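Local coordinates for protein DNA helicase RecQ (Deinococcus radiodurans, PDB 2RHF) that probably couples ATP hydrolysis to the 3'-5' unwinding of duplex DNA, the piece described here being its third, C-terminal HRDC domain, at residues 12-17 and 65-70. Sequence-based numbering, arbitrary orientation.
Sequences RELRRE and ERILDA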
ATOM      1  N   ARG A  12       1.275  -2.534   6.508  1.00  9.19           N
ATOM      2  CA  ARG A  12       2.113  -3.667   6.890  1.00  9.83           C
ATOM      3  C   ARG A  12       1.310  -4.966   6.933  1.00  9.56           C
ATOM      4  O   ARG A  12       1.797  -6.021   6.521  1.00  9.63           O
ATOM      5  CB  ARG A  12       2.774  -3.424   8.245  1.00 10.85           C
ATOM      6  CG  ARG A  12       3.977  -2.515   8.165  1.00 11.89           C
ATOM      7  CD  ARG A  12       4.805  -2.487   9.453  1.00 14.12           C
ATOM      8  NE  ARG A  12       6.074  -1.817   9.165  1.00 15.93           N
ATOM      9  CZ  ARG A  12       6.243  -0.493   9.141  1.00 16.65           C
ATOM     10  NH1 ARG A  12       5.249   0.321   9.463  1.00 17.50           N
ATOM     11  NH2 ARG A  12       7.420   0.019   8.812  1.00 18.65           N
ATOM     12  N   GLU A  13       0.077  -4.891   7.437  1.00  9.27           N
ATOM     13  CA  GLU A  13      -0.816  -6.049   7.472  1.00  9.94           C
ATOM     14  C   GLU A  13      -1.157  -6.501   6.061  1.00  9.20           C
ATOM     15  O   GLU A  13      -1.156  -7.699   5.761  1.00  9.66           O
ATOM     16  CB  GLU A  13      -2.077  -5.713   8.273  1.00  9.86           C
ATOM     17  CG  GLU A  13      -1.771  -5.585   9.770  1.00 11.00           C
ATOM     18  CD  GLU A  13      -2.868  -4.920  10.593  1.00 11.70           C
ATOM     19  OE1 GLU A  13      -3.811  -4.326  10.033  1.00 12.46           O
ATOM     20  OE2 GLU A  13      -2.761  -4.978  11.840  1.00 14.64           O
ATOM     21  N   LEU A  14      -1.444  -5.550   5.182  1.00  8.79           N
ATOM     22  CA  LEU A  14      -1.705  -5.874   3.782  1.00  8.70           C
ATOM     23  C   LEU A  14      -0.478  -6.535   3.164  1.00  8.44           C
ATOM     24  O   LEU A  14      -0.582  -7.559   2.470  1.00  8.87           O
ATOM     25  CB  LEU A  14      -2.073  -4.630   2.994  1.00  8.92           C
ATOM     26  CG  LEU A  14      -2.154  -4.852   1.481  1.00  9.02           C
ATOM     27  CD1 LEU A  14      -3.219  -5.878   1.097  1.00  9.93           C
ATOM     28  CD2 LEU A  14      -2.392  -3.551   0.772  1.00 10.35           C
ATOM     29  N   ARG A  15       0.691  -5.950   3.389  1.00  8.66           N
ATOM     30  CA  ARG A  15       1.914  -6.493   2.813  1.00  9.25           C
ATOM     31  C   ARG A  15       2.120  -7.957   3.236  1.00  9.34           C
ATOM     32  O   ARG A  15       2.483  -8.794   2.407  1.00  9.92           O
ATOM     33  CB  ARG A  15       3.103  -5.611   3.168  1.00  9.17           C
ATOM     34  CG  ARG A  15       4.419  -6.062   2.514  1.00  9.55           C
ATOM     35  CD  ARG A  15       5.486  -5.004   2.599  1.00 10.27           C
ATOM     36  NE  ARG A  15       5.870  -4.726   3.983  1.00  9.65           N
ATOM     37  CZ  ARG A  15       6.762  -3.806   4.336  1.00  9.82           C
ATOM     38  NH1 ARG A  15       7.380  -3.074   3.407  1.00 10.35           N
ATOM     39  NH2 ARG A  15       7.049  -3.623   5.605  1.00 11.23           N
ATOM     40  N   ARG A  16       1.835  -8.278   4.502  1.00  9.90           N
ATOM     41  CA  ARG A  16       1.929  -9.673   4.961  1.00 10.90           C
ATOM     42  C   ARG A  16       0.951 -10.599   4.245  1.00 10.55           C
ATOM     43  O   ARG A  16       1.301 -11.735   3.930  1.00 11.60           O
ATOM     44  CB  ARG A  16       1.772  -9.766   6.472  1.00 12.09           C
ATOM     45  CG  ARG A  16       2.922  -9.164   7.241  1.00 14.40           C
ATOM     46  CD  ARG A  16       2.630  -9.119   8.746  1.00 20.69           C
ATOM     47  NE  ARG A  16       3.464  -8.113   9.405  1.00 23.21           N
ATOM     48  CZ  ARG A  16       3.011  -7.133  10.183  1.00 23.82           C
ATOM     49  NH1 ARG A  16       1.708  -7.016  10.456  1.00 23.71           N
ATOM     50  NH2 ARG A  16       3.871  -6.277  10.718  1.00 25.95           N
ATOM     51  N   GLU A  17      -0.268 -10.118   3.975  1.00 10.43           N
ATOM     52  CA  GLU A  17      -1.233 -10.911   3.199  1.00 11.08           C
ATOM     53  C   GLU A  17      -0.701 -11.176   1.800  1.00 11.19           C
ATOM     54  O   GLU A  17      -0.777 -12.298   1.289  1.00 12.12           O
ATOM     55  CB  GLU A  17      -2.578 -10.195   3.098  1.00 11.10           C
ATOM     56  CG  GLU A  17      -3.270 -10.014   4.428  1.00 11.69           C
ATOM     57  CD  GLU A  17      -4.558  -9.206   4.348  1.00 12.84           C
ATOM     58  OE1 GLU A  17      -4.879  -8.633   3.284  1.00 14.50           O
ATOM     59  OE2 GLU A  17      -5.258  -9.155   5.391  1.00 14.17           O
ATOM     60  N   GLU A  65      -5.763  -1.920  -6.029  1.00 10.18           N
ATOM     61  CA  GLU A  65      -7.087  -1.907  -5.410  1.00 11.15           C
ATOM     62  C   GLU A  65      -7.011  -2.322  -3.945  1.00  9.94           C
ATOM     63  O   GLU A  65      -7.665  -1.718  -3.098  1.00  9.94           O
ATOM     64  CB  GLU A  65      -8.069  -2.774  -6.193  1.00 12.87           C
ATOM     65  CG  GLU A  65      -8.461  -2.194  -7.574  1.00 17.47           C
ATOM     66  CD  GLU A  65      -9.069  -0.770  -7.532  1.00 21.73           C
ATOM     67  OE1 GLU A  65      -9.579  -0.336  -6.474  1.00 24.17           O
ATOM     68  OE2 GLU A  65      -9.036  -0.086  -8.581  1.00 25.58           O
ATOM     69  N   ARG A  66      -6.191  -3.319  -3.630  1.00  9.46           N
ATOM     70  CA  ARG A  66      -6.005  -3.744  -2.240  1.00  9.97           C
ATOM     71  C   ARG A  66      -5.383  -2.633  -1.384  1.00  8.76           C
ATOM     72  O   ARG A  66      -5.754  -2.460  -0.219  1.00  8.84           O
ATOM     73  CB  ARG A  66      -5.136  -5.010  -2.159  1.00 11.37           C
ATOM     74  CG  ARG A  66      -5.648  -6.240  -2.857  1.00 14.86           C
ATOM     75  CD  ARG A  66      -6.554  -7.050  -1.982  1.00 15.63           C
ATOM     76  NE  ARG A  66      -5.889  -7.695  -0.850  1.00 14.53           N
ATOM     77  CZ  ARG A  66      -5.227  -8.858  -0.885  1.00 14.39           C
ATOM     78  NH1 ARG A  66      -5.073  -9.532  -2.022  1.00 15.56           N
ATOM     79  NH2 ARG A  66      -4.708  -9.350   0.236  1.00 14.77           N
ATOM     80  N   ILE A  67      -4.428  -1.896  -1.946  1.00  8.78           N
ATOM     81  CA  ILE A  67      -3.811  -0.784  -1.248  1.00  8.89           C
ATOM     82  C   ILE A  67      -4.842   0.302  -0.960  1.00  8.24           C
ATOM     83  O   ILE A  67      -4.925   0.811   0.165  1.00  8.52           O
ATOM     84  CB  ILE A  67      -2.625  -0.223  -2.062  1.00  8.54           C
ATOM     85  CG1 ILE A  67      -1.455  -1.223  -2.066  1.00  9.44           C
ATOM     86  CG2 ILE A  67      -2.183   1.139  -1.507  1.00  9.39           C
ATOM     87  CD1 ILE A  67      -0.374  -0.933  -3.109  1.00 10.11           C
ATOM     88  N   LEU A  68      -5.621   0.684  -1.961  1.00  8.38           N
ATOM     89  CA  LEU A  68      -6.645   1.720  -1.750  1.00  9.02           C
ATOM     90  C   LEU A  68      -7.640   1.283  -0.693  1.00  8.99           C
ATOM     91  O   LEU A  68      -8.062   2.084   0.129  1.00  9.02           O
ATOM     92  CB  LEU A  68      -7.369   2.045  -3.047  1.00  9.85           C
ATOM     93  CG  LEU A  68      -6.508   2.675  -4.148  1.00 10.70           C
ATOM     94  CD1 LEU A  68      -7.356   2.962  -5.382  1.00 12.85           C
ATOM     95  CD2 LEU A  68      -5.812   3.957  -3.663  1.00 11.59           C
ATOM     96  N   ASP A  69      -8.014   0.008  -0.711  1.00  8.86           N
ATOM     97  CA  ASP A  69      -8.971  -0.528   0.252  1.00  9.42           C
ATOM     98  C   ASP A  69      -8.383  -0.513   1.671  1.00  8.93           C
ATOM     99  O   ASP A  69      -9.096  -0.215   2.633  1.00  9.10           O
ATOM    100  CB  ASP A  69      -9.384  -1.936  -0.216  1.00 10.13           C
ATOM    101  CG  ASP A  69     -10.296  -2.668   0.753  1.00 11.57           C
ATOM    102  OD1 ASP A  69     -11.224  -2.055   1.336  1.00 12.39           O
ATOM    103  OD2 ASP A  69     -10.097  -3.900   0.870  1.00 13.97           O
ATOM    104  N   ALA A  70      -7.098  -0.836   1.818  1.00  8.92           N
ATOM    105  CA  ALA A  70      -6.463  -0.755   3.133  1.00  9.32           C
ATOM    106  C   ALA A  70      -6.519   0.684   3.677  1.00  8.82           C
ATOM    107  O   ALA A  70      -6.897   0.917   4.830  1.00  9.31           O
ATOM    108  CB  ALA A  70      -5.023  -1.251   3.072  1.00  9.68           C
TER
HETATM  109  O   HOH W   1      -6.786  -7.105   1.778  1.00 16.53           O
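Leu14 and Glu17 on helix 4-22 meet Arg66, Ile67 and Ala70 on helix 57-76, pairing the first and last helices of the all-helical HRDC domain in a near-antiparallel fashion, with segment axes 10.3 Å apart at an angle of 148°. The apolar part rests on the two methyls of Leu14, whose CG, anti to the backbone N (chi1 171°), is carried toward helix 57-76. Its CD2 lies against the backbone of the other helix, 3.7 Å from Ile67 CA, and also touches Ile67 CG1 and, more loosely, Ala70 CB. CD1 instead lies obliquely against the bent Arg66 chain, 3.8 Å from Arg66 NE. Ile67 extends this packing to Leu38 and Leu49. The polar part is a salt bridge: Arg66 NH2 donates to Glu17 OE1 over 3.1 Å, nearly within the guanidinium plane but on the anti side of the carboxylate and 26° out of its plane. Arg66 NH1 pairs with Glu21, one turn further along helix 4-22, so two carboxylates hold the guanidinium. An alanine at Arg66 would probably leave Glu17 and Glu21 without their shared counter-charge and Leu14 CD1 without its guanidinium neighbour. A water completes the link, accepting from Arg66 NE at 2.8 Å and donating to Glu17 OE1 at 2.9 Å.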